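Local coordinates for putative cytosine/guanine deaminase (Unidentified, PDB 2PAJ), which deaminates isoxanthopterin-type pteridines, as a zinc-dependent amidohydrolase that hydrolyses a 2-amino-4-hydroxypteridine to the 2,4-dihydroxy product and ammonium, at residues 117-128 and 457-467; 20-30 and 396-407. All coordinates share one frame; numbering follows the deposited sequence.

Contact 1: residues 117-128 and 457-467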
loop_
_atom_site.group_PDB
_atom_site.type_symbol
_atom_site.label_atom_id
_atom_site.label_comp_id
_atom_site.label_asym_id
_atom_site.label_seq_id
_atom_site.Cartn_x
_atom_site.Cartn_y
_atom_site.Cartn_z
ATOM N N LEU A 117 -5.767 17.523 0.003
ATOM C CA LEU A 117 -7.021 16.996 -0.497
ATOM C C LEU A 117 -6.809 15.696 -1.262
ATOM O O LEU A 117 -7.513 14.716 -1.034
ATOM C CB LEU A 117 -7.686 18.015 -1.416
ATOM C CG LEU A 117 -9.088 17.657 -1.904
ATOM C CD1 LEU A 117 -10.091 17.742 -0.747
ATOM C CD2 LEU A 117 -9.473 18.610 -3.018
ATOM N N ALA A 118 -5.838 15.693 -2.170
ATOM C CA ALA A 118 -5.532 14.512 -2.967
ATOM C C ALA A 118 -5.203 13.321 -2.076
ATOM O O ALA A 118 -5.652 12.198 -2.319
ATOM C CB ALA A 118 -4.362 14.802 -3.894
ATOM N N ALA A 119 -4.411 13.578 -1.043
ATOM C CA ALA A 119 -3.994 12.554 -0.103
ATOM C C ALA A 119 -5.195 12.039 0.646
ATOM O O ALA A 119 -5.368 10.828 0.790
ATOM C CB ALA A 119 -2.984 13.125 0.872
ATOM N N ARG A 120 -6.032 12.955 1.126
ATOM C CA ARG A 120 -7.216 12.547 1.864
ATOM C C ARG A 120 -8.093 11.655 0.988
ATOM O O ARG A 120 -8.455 10.552 1.384
ATOM C CB ARG A 120 -7.995 13.771 2.354
ATOM C CG ARG A 120 -9.103 13.429 3.346
ATOM C CD ARG A 120 -9.519 14.663 4.138
ATOM N NE ARG A 120 -10.719 14.463 4.955
ATOM C CZ ARG A 120 -10.821 13.587 5.952
ATOM N NH1 ARG A 120 -9.790 12.818 6.266
ATOM N NH2 ARG A 120 -11.955 13.478 6.631
ATOM N N ILE A 121 -8.418 12.134 -0.207
ATOM C CA ILE A 121 -9.236 11.373 -1.141
ATOM C C ILE A 121 -8.733 9.940 -1.345
ATOM O O ILE A 121 -9.432 8.980 -1.038
ATOM C CB ILE A 121 -9.293 12.060 -2.515
ATOM C CG1 ILE A 121 -10.134 13.338 -2.421
ATOM C CG2 ILE A 121 -9.883 11.111 -3.531
ATOM C CD1 ILE A 121 -9.975 14.302 -3.613
ATOM N N GLY A 122 -7.521 9.797 -1.865
ATOM C CA GLY A 122 -6.979 8.468 -2.111
ATOM C C GLY A 122 -6.879 7.596 -0.878
ATOM O O GLY A 122 -6.990 6.375 -0.952
ATOM N N LEU A 123 -6.646 8.236 0.259
ATOM C CA LEU A 123 -6.513 7.535 1.527
ATOM C C LEU A 123 -7.900 7.025 1.937
ATOM O O LEU A 123 -8.049 5.885 2.372
ATOM C CB LEU A 123 -5.961 8.504 2.577
ATOM C CG LEU A 123 -4.778 8.126 3.470
ATOM C CD1 LEU A 123 -3.661 7.496 2.653
ATOM C CD2 LEU A 123 -4.302 9.384 4.185
ATOM N N ILE A 124 -8.910 7.876 1.780
ATOM C CA ILE A 124 -10.273 7.513 2.125
ATOM C C ILE A 124 -10.787 6.356 1.265
ATOM O O ILE A 124 -11.386 5.412 1.781
ATOM C CB ILE A 124 -11.257 8.690 1.924
ATOM C CG1 ILE A 124 -10.896 9.878 2.822
ATOM C CG2 ILE A 124 -12.652 8.229 2.244
ATOM C CD1 ILE A 124 -11.012 9.602 4.298
ATOM N N GLU A 125 -10.576 6.424 -0.045
ATOM C CA GLU A 125 -11.084 5.360 -0.883
ATOM C C GLU A 125 -10.320 4.075 -0.663
ATOM O O GLU A 125 -10.808 2.985 -0.955
ATOM C CB GLU A 125 -11.115 5.767 -2.366
ATOM C CG GLU A 125 -9.876 6.390 -2.956
ATOM C CD GLU A 125 -10.085 6.809 -4.428
ATOM O OE1 GLU A 125 -10.502 5.940 -5.227
ATOM O OE2 GLU A 125 -9.825 7.990 -4.799
ATOM N N LEU A 126 -9.140 4.203 -0.083
ATOM C CA LEU A 126 -8.308 3.042 0.202
ATOM C C LEU A 126 -8.778 2.387 1.494
ATOM O O LEU A 126 -8.749 1.170 1.631
ATOM C CB LEU A 126 -6.853 3.489 0.327
ATOM C CG LEU A 126 -5.706 2.602 -0.126
ATOM C CD1 LEU A 126 -6.076 1.786 -1.337
ATOM C CD2 LEU A 126 -4.536 3.505 -0.430
ATOM N N ALA A 127 -9.217 3.210 2.438
ATOM C CA ALA A 127 -9.682 2.703 3.719
ATOM C C ALA A 127 -11.005 1.970 3.573
ATOM O O ALA A 127 -11.257 0.985 4.269
ATOM C CB ALA A 127 -9.822 3.841 4.719
ATOM N N ARG A 128 -11.863 2.440 2.672
ATOM C CA ARG A 128 -13.142 1.770 2.495
ATOM C C ARG A 128 -13.086 0.587 1.540
ATOM O O ARG A 128 -14.113 0.085 1.107
ATOM C CB ARG A 128 -14.222 2.764 2.073
ATOM C CG ARG A 128 -13.734 3.862 1.196
ATOM C CD ARG A 128 -14.778 4.956 1.096
ATOM N NE ARG A 128 -15.915 4.583 0.260
ATOM C CZ ARG A 128 -17.186 4.770 0.601
ATOM N NH1 ARG A 128 -17.495 5.313 1.768
ATOM N NH2 ARG A 128 -18.146 4.441 -0.242
ATOM N N ASP A 457 -19.125 1.101 6.372
ATOM C CA ASP A 457 -18.630 2.077 5.403
ATOM C C ASP A 457 -18.516 3.500 5.926
ATOM O O ASP A 457 -18.322 4.413 5.144
ATOM C CB ASP A 457 -19.500 2.089 4.145
ATOM C CG ASP A 457 -19.605 0.732 3.493
ATOM O OD1 ASP A 457 -18.576 0.047 3.355
ATOM O OD2 ASP A 457 -20.725 0.355 3.104
ATOM N N LEU A 458 -18.647 3.714 7.230
ATOM C CA LEU A 458 -18.540 5.074 7.748
ATOM C C LEU A 458 -17.260 5.330 8.511
ATOM O O LEU A 458 -16.876 4.561 9.395
ATOM C CB LEU A 458 -19.731 5.409 8.639
ATOM C CG LEU A 458 -21.086 5.382 7.919
ATOM C CD1 LEU A 458 -22.205 5.552 8.945
ATOM C CD2 LEU A 458 -21.146 6.481 6.856
ATOM N N ILE A 459 -16.603 6.430 8.163
ATOM C CA ILE A 459 -15.370 6.812 8.817
ATOM C C ILE A 459 -15.583 8.123 9.548
ATOM O O ILE A 459 -16.179 9.063 9.017
ATOM C CB ILE A 459 -14.252 6.966 7.805
ATOM C CG1 ILE A 459 -14.160 5.694 6.966
ATOM C CG2 ILE A 459 -12.943 7.211 8.530
ATOM C CD1 ILE A 459 -13.044 5.691 5.982
ATOM N N GLU A 460 -15.111 8.176 10.784
ATOM C CA GLU A 460 -15.257 9.374 11.595
ATOM C C GLU A 460 -14.434 10.523 11.020
ATOM O O GLU A 460 -13.220 10.399 10.830
ATOM C CB GLU A 460 -14.827 9.067 13.027
ATOM C CG GLU A 460 -15.755 9.623 14.082
ATOM C CD GLU A 460 -15.707 8.807 15.369
ATOM O OE1 GLU A 460 -14.580 8.554 15.873
ATOM O OE2 GLU A 460 -16.799 8.417 15.868
ATOM N N GLY A 461 -15.115 11.631 10.729
ATOM C CA GLY A 461 -14.451 12.793 10.166
ATOM C C GLY A 461 -14.681 12.979 8.674
ATOM O O GLY A 461 -14.293 13.998 8.100
ATOM N N VAL A 462 -15.316 12.008 8.026
ATOM C CA VAL A 462 -15.549 12.139 6.599
ATOM C C VAL A 462 -16.998 12.363 6.241
ATOM O O VAL A 462 -17.883 11.664 6.723
ATOM C CB VAL A 462 -15.078 10.904 5.817
ATOM C CG1 VAL A 462 -13.620 10.584 6.139
ATOM C CG2 VAL A 462 -15.980 9.727 6.142
ATOM N N ASP A 463 -17.205 13.358 5.386
ATOM C CA ASP A 463 -18.508 13.749 4.857
ATOM C C ASP A 463 -18.324 13.545 3.356
ATOM O O ASP A 463 -17.718 14.378 2.677
ATOM C CB ASP A 463 -18.776 15.228 5.147
ATOM C CG ASP A 463 -20.113 15.705 4.601
ATOM O OD1 ASP A 463 -20.457 15.354 3.447
ATOM O OD2 ASP A 463 -20.810 16.454 5.320
ATOM N N ILE A 464 -18.830 12.429 2.847
ATOM C CA ILE A 464 -18.686 12.099 1.440
ATOM C C ILE A 464 -19.187 13.170 0.475
ATOM O O ILE A 464 -18.480 13.540 -0.463
ATOM C CB ILE A 464 -19.380 10.768 1.145
ATOM C CG1 ILE A 464 -18.690 9.654 1.930
ATOM C CG2 ILE A 464 -19.345 10.459 -0.346
ATOM C CD1 ILE A 464 -19.479 8.377 1.936
ATOM N N LYS A 465 -20.394 13.673 0.692
ATOM C CA LYS A 465 -20.926 14.690 -0.205
ATOM C C LYS A 465 -20.048 15.920 -0.187
ATOM O O LYS A 465 -19.806 16.546 -1.212
ATOM C CB LYS A 465 -22.343 15.070 0.203
ATOM C CG LYS A 465 -23.345 13.978 -0.034
ATOM C CD LYS A 465 -24.700 14.387 0.499
ATOM C CE LYS A 465 -25.720 13.255 0.377
ATOM N NZ LYS A 465 -27.015 13.664 0.982
ATOM N N GLU A 466 -19.575 16.256 1.000
ATOM C CA GLU A 466 -18.715 17.404 1.190
ATOM C C GLU A 466 -17.407 17.204 0.449
ATOM O O GLU A 466 -16.961 18.068 -0.300
ATOM C CB GLU A 466 -18.443 17.559 2.666
ATOM C CG GLU A 466 -18.067 18.945 3.095
ATOM C CD GLU A 466 -18.300 19.113 4.571
ATOM O OE1 GLU A 466 -17.526 18.528 5.375
ATOM O OE2 GLU A 466 -19.283 19.812 4.917
ATOM N N LEU A 467 -16.786 16.058 0.679
ATOM C CA LEU A 467 -15.536 15.733 0.028
ATOM C C LEU A 467 -15.756 15.723 -1.478
ATOM O O LEU A 467 -14.845 16.020 -2.249
ATOM C CB LEU A 467 -15.052 14.359 0.481
ATOM C CG LEU A 467 -13.584 14.255 0.902
ATOM C CD1 LEU A 467 -13.178 12.788 0.966
ATOM C CD2 LEU A 467 -12.705 15.012 -0.077
#
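Asp-457 OD1 is gripped by the guanidinium of Arg-440 and the backbone N of Val-443, while OD2 meets Ser-442 OG; this fixed residue turns its backbone O to Arg-128, 3.6 Å from NH1. Arg-440 also donates from NE to Arg-128 O, so one side chain ties both segments at the end of helix 112-127. In the TIM-barrel fold of the amidohydrolases this helix links strands 67-73 and 131-136, and the chain after strand 451-455 runs along its outer side into helix 464-483. Arg-128 NH1 also lies near Ile-464 CD1. Between the ends the contact is mostly aliphatic. Ala-127 CB meets Ile-459 CD1 at 3.9 Å, and Ile-124 CD1 and Val-462 CG1 approach tip to tip. Leu-467 lies across the next turns, its CD1 near Ile-124 CG1 and its CD2 shared by Ile-121 CG1 (3.9 Å) and Leu-117 CD1 (3.8 Å). Arg-120 is the polar exception: with CG anti to N (chi1 -170°) and an extended chain, it reaches the type II turn 459-462. There Gly-461 O sits at the guanidinium edge, 2.8 Å from NH2, while NH1 faces Glu-156 in a long, weak ion pair. Asp-463 caps the following helix: its OD1 accepts from Glu-466 N at 2.8 Å, with the donor above the carboxylate plane.

Contact 2: residues 20-30 and 396-407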
loop_
_atom_site.group_PDB
_atom_site.type_symbol
_atom_site.label_atom_id
_atom_site.label_comp_id
_atom_site.label_asym_id
_atom_site.label_seq_id
_atom_site.Cartn_x
_atom_site.Cartn_y
_atom_site.Cartn_z
ATOM N N ILE A 20 -13.122 -17.066 7.581
ATOM C CA ILE A 20 -11.930 -16.369 8.057
ATOM C C ILE A 20 -10.675 -16.701 7.248
ATOM O O ILE A 20 -10.099 -17.775 7.399
ATOM C CB ILE A 20 -11.620 -16.723 9.531
ATOM C CG1 ILE A 20 -12.846 -16.479 10.417
ATOM C CG2 ILE A 20 -10.466 -15.872 10.025
ATOM C CD1 ILE A 20 -12.662 -16.884 11.877
ATOM N N MET A 21 -10.248 -15.783 6.390
ATOM C CA MET A 21 -9.030 -16.003 5.611
ATOM C C MET A 21 -7.840 -15.442 6.413
ATOM O O MET A 21 -7.863 -14.304 6.871
ATOM C CB MET A 21 -9.143 -15.330 4.242
ATOM C CG MET A 21 -10.346 -15.785 3.401
ATOM S SD MET A 21 -10.617 -17.577 3.261
ATOM C CE MET A 21 -9.381 -18.045 2.096
ATOM N N THR A 22 -6.807 -16.258 6.580
ATOM C CA THR A 22 -5.640 -15.891 7.367
ATOM C C THR A 22 -4.557 -15.087 6.682
ATOM O O THR A 22 -3.748 -14.440 7.346
ATOM C CB THR A 22 -4.948 -17.128 7.910
ATOM O OG1 THR A 22 -5.931 -18.066 8.353
ATOM C CG2 THR A 22 -4.054 -16.748 9.098
ATOM N N GLY A 23 -4.532 -15.129 5.362
ATOM C CA GLY A 23 -3.492 -14.422 4.653
ATOM C C GLY A 23 -2.218 -15.233 4.791
ATOM O O GLY A 23 -1.119 -14.693 4.744
ATOM N N GLY A 24 -2.383 -16.541 4.971
ATOM C CA GLY A 24 -1.253 -17.432 5.110
ATOM C C GLY A 24 -0.886 -18.051 3.780
ATOM O O GLY A 24 -1.689 -18.064 2.855
ATOM N N ARG A 25 0.328 -18.577 3.686
ATOM C CA ARG A 25 0.807 -19.194 2.459
ATOM C C ARG A 25 0.046 -20.468 2.110
ATOM O O ARG A 25 0.418 -21.186 1.181
ATOM C CB ARG A 25 2.309 -19.496 2.577
ATOM C CG ARG A 25 3.115 -18.325 3.125
ATOM C CD ARG A 25 4.615 -18.415 2.810
ATOM N NE ARG A 25 5.355 -17.237 3.293
ATOM C CZ ARG A 25 6.622 -16.951 2.978
ATOM N NH1 ARG A 25 7.322 -17.748 2.169
ATOM N NH2 ARG A 25 7.199 -15.859 3.472
ATOM N N GLY A 26 -1.009 -20.754 2.869
ATOM C CA GLY A 26 -1.810 -21.936 2.614
ATOM C C GLY A 26 -1.198 -23.301 2.888
ATOM O O GLY A 26 -1.732 -24.310 2.443
ATOM N N THR A 27 -0.090 -23.360 3.609
ATOM C CA THR A 27 0.519 -24.651 3.893
ATOM C C THR A 27 -0.018 -25.228 5.203
ATOM O O THR A 27 -0.825 -24.597 5.895
ATOM C CB THR A 27 2.063 -24.550 3.997
ATOM O OG1 THR A 27 2.425 -23.839 5.191
ATOM C CG2 THR A 27 2.631 -23.826 2.780
ATOM N N ALA A 28 0.428 -26.435 5.534
ATOM C CA ALA A 28 -0.002 -27.088 6.765
ATOM C C ALA A 28 0.591 -26.312 7.934
ATOM O O ALA A 28 0.024 -26.271 9.032
ATOM C CB ALA A 28 0.476 -28.533 6.790
ATOM N N ASP A 29 1.731 -25.682 7.670
ATOM C CA ASP A 29 2.437 -24.891 8.672
ATOM C C ASP A 29 1.761 -23.540 8.770
ATOM O O ASP A 29 1.587 -22.998 9.865
ATOM C CB ASP A 29 3.890 -24.645 8.260
ATOM C CG ASP A 29 4.466 -25.770 7.410
ATOM O OD1 ASP A 29 5.693 -25.708 7.140
ATOM O OD2 ASP A 29 3.716 -26.705 7.005
ATOM N N ASP A 30 1.374 -23.009 7.609
ATOM C CA ASP A 30 0.757 -21.694 7.518
ATOM C C ASP A 30 -0.545 -21.700 6.721
ATOM O O ASP A 30 -0.562 -21.314 5.553
ATOM C CB ASP A 30 1.765 -20.732 6.879
ATOM C CG ASP A 30 1.277 -19.297 6.840
ATOM O OD1 ASP A 30 0.405 -18.940 7.658
ATOM O OD2 ASP A 30 1.790 -18.518 5.997
ATOM N N ARG A 396 5.625 -8.318 4.885
ATOM C CA ARG A 396 6.999 -8.783 5.020
ATOM C C ARG A 396 7.951 -8.091 4.049
ATOM O O ARG A 396 9.160 -8.048 4.277
ATOM C CB ARG A 396 7.077 -10.316 4.880
ATOM C CG ARG A 396 6.701 -11.052 6.197
ATOM C CD ARG A 396 7.185 -12.521 6.252
ATOM N NE ARG A 396 6.480 -13.406 5.307
ATOM C CZ ARG A 396 5.356 -14.090 5.569
ATOM N NH1 ARG A 396 4.764 -14.026 6.764
ATOM N NH2 ARG A 396 4.815 -14.850 4.626
ATOM N N VAL A 397 7.403 -7.532 2.976
ATOM C CA VAL A 397 8.207 -6.816 1.995
ATOM C C VAL A 397 8.577 -5.444 2.564
ATOM O O VAL A 397 9.674 -4.928 2.333
ATOM C CB VAL A 397 7.435 -6.665 0.663
ATOM C CG1 VAL A 397 8.048 -5.576 -0.187
ATOM C CG2 VAL A 397 7.446 -8.001 -0.090
ATOM N N MET A 398 7.666 -4.869 3.335
ATOM C CA MET A 398 7.917 -3.573 3.935
ATOM C C MET A 398 8.512 -3.707 5.349
ATOM O O MET A 398 8.796 -2.712 6.020
ATOM C CB MET A 398 6.628 -2.736 3.944
ATOM C CG MET A 398 6.031 -2.523 2.555
ATOM S SD MET A 398 5.218 -0.936 2.268
ATOM C CE MET A 398 3.740 -1.152 3.158
ATOM N N GLY A 399 8.705 -4.939 5.801
ATOM C CA GLY A 399 9.300 -5.143 7.110
ATOM C C GLY A 399 8.379 -5.094 8.314
ATOM O O GLY A 399 8.842 -5.163 9.457
ATOM N N LEU A 400 7.081 -4.964 8.066
ATOM C CA LEU A 400 6.096 -4.951 9.140
ATOM C C LEU A 400 5.631 -6.390 9.393
ATOM O O LEU A 400 4.496 -6.751 9.083
ATOM C CB LEU A 400 4.918 -4.071 8.744
ATOM C CG LEU A 400 5.205 -2.570 8.687
ATOM C CD1 LEU A 400 3.958 -1.851 8.214
ATOM C CD2 LEU A 400 5.630 -2.064 10.063
ATOM N N ASP A 401 6.523 -7.182 9.983
ATOM C CA ASP A 401 6.306 -8.594 10.251
ATOM C C ASP A 401 5.256 -9.034 11.265
ATOM O O ASP A 401 4.928 -10.216 11.333
ATOM C CB ASP A 401 7.648 -9.238 10.586
ATOM C CG ASP A 401 8.685 -8.978 9.515
ATOM O OD1 ASP A 401 8.289 -8.921 8.333
ATOM O OD2 ASP A 401 9.883 -8.835 9.838
ATOM N N GLU A 402 4.729 -8.119 12.063
ATOM C CA GLU A 402 3.696 -8.516 13.006
ATOM C C GLU A 402 2.373 -7.958 12.506
ATOM O O GLU A 402 1.440 -7.724 13.281
ATOM C CB GLU A 402 4.015 -8.009 14.411
ATOM C CG GLU A 402 5.134 -8.799 15.106
ATOM C CD GLU A 402 5.296 -8.431 16.577
ATOM O OE1 GLU A 402 5.356 -7.218 16.887
ATOM O OE2 GLU A 402 5.366 -9.348 17.427
ATOM N N VAL A 403 2.319 -7.762 11.186
ATOM C CA VAL A 403 1.155 -7.236 10.460
ATOM C C VAL A 403 0.870 -8.103 9.209
ATOM O O VAL A 403 1.770 -8.753 8.684
ATOM C CB VAL A 403 1.413 -5.772 9.997
ATOM C CG1 VAL A 403 0.152 -5.170 9.420
ATOM C CG2 VAL A 403 1.919 -4.941 11.154
ATOM N N GLY A 404 -0.382 -8.119 8.756
ATOM C CA GLY A 404 -0.744 -8.879 7.567
ATOM C C GLY A 404 -1.267 -10.303 7.726
ATOM O O GLY A 404 -1.419 -11.025 6.744
ATOM N N LYS A 405 -1.557 -10.716 8.952
ATOM C CA LYS A 405 -2.038 -12.069 9.196
ATOM C C LYS A 405 -3.087 -12.124 10.291
ATOM O O LYS A 405 -2.912 -11.540 11.357
ATOM C CB LYS A 405 -0.879 -12.961 9.602
ATOM C CG LYS A 405 -0.473 -14.002 8.589
ATOM C CD LYS A 405 0.600 -14.863 9.213
ATOM C CE LYS A 405 0.922 -16.099 8.408
ATOM N NZ LYS A 405 1.779 -17.004 9.250
ATOM N N VAL A 406 -4.191 -12.818 10.031
ATOM C CA VAL A 406 -5.211 -12.941 11.062
ATOM C C VAL A 406 -4.808 -14.198 11.847
ATOM O O VAL A 406 -5.305 -15.298 11.600
ATOM C CB VAL A 406 -6.637 -13.101 10.480
ATOM C CG1 VAL A 406 -7.668 -12.995 11.600
ATOM C CG2 VAL A 406 -6.889 -12.037 9.446
ATOM N N ALA A 407 -3.866 -14.020 12.770
ATOM C CA ALA A 407 -3.372 -15.106 13.599
ATOM C C ALA A 407 -3.107 -14.538 14.979
ATOM O O ALA A 407 -2.776 -13.370 15.115
ATOM C CB ALA A 407 -2.094 -15.682 12.998
#
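A salt bridge between Asp-30 and Lys-405 joins a loop shaped by an ST motif to the chain beyond helix 383-398. Lys-405 NZ reaches Asp-30 OD1 at 2.9 Å in a weak hydrogen bond, its chain extended beyond CG and passing Gly-24 on the way. The same carboxylate is held from its own loop: Arg-25 N donates to OD2 at 2.7 Å, nearly straight (172°) and from well above the carboxylate plane. Thr-27 OG1 accepts from Asp-30 N at 2.8 Å, which completes the ST motif and fixes the backbone that carries the acid. The loop leads from strand 19-20 to strand 39-42 of the small beta domain, and its partner runs from the end of TIM-barrel helix 383-398 toward strand 414-418, so the contact probably lies at the junction of barrel and beta domain. At its inner end the backbones join directly: Val-406 N donates to Thr-22 O at 3.2 Å, 28° out of the carbonyl plane. Val-406 is the centre of an inverse gamma turn; its CG2 comes up to Met-21 O at 3.6 Å, and its CG1 faces Ile-20 CG2 at 4.3 Å. At the outer end the guanidiniums of Arg-25 and Arg-396 are modelled close together, a closeness doubtful at this resolution. Both touch His-388; were the pair real, Asp-30 OD2, 4.9 Å from Arg-396 NH2, might ease the repulsion.

Overall arrangement
Both contacts are partly buried, each about 16 Å from the centre of the chain, but more touching residues are buried in contact 2 (7 of 12) than in contact 1 (4 of 12). Their centres lie 28 Å apart, and they share no helix or strand. Contact 1 covers the outside of a barrel helix with the C-terminal region and is mainly a row of aliphatic side chains, its clear polar bonds lying within a segment or with outside residues. Contact 2 joins its two segments by a backbone bond and a salt bridge. In contact 1 the side chain of Ile-121 is about 10 Å from that of Gln-81, probably a substrate-binding residue; contact 2 lies away from the zinc and substrate sites.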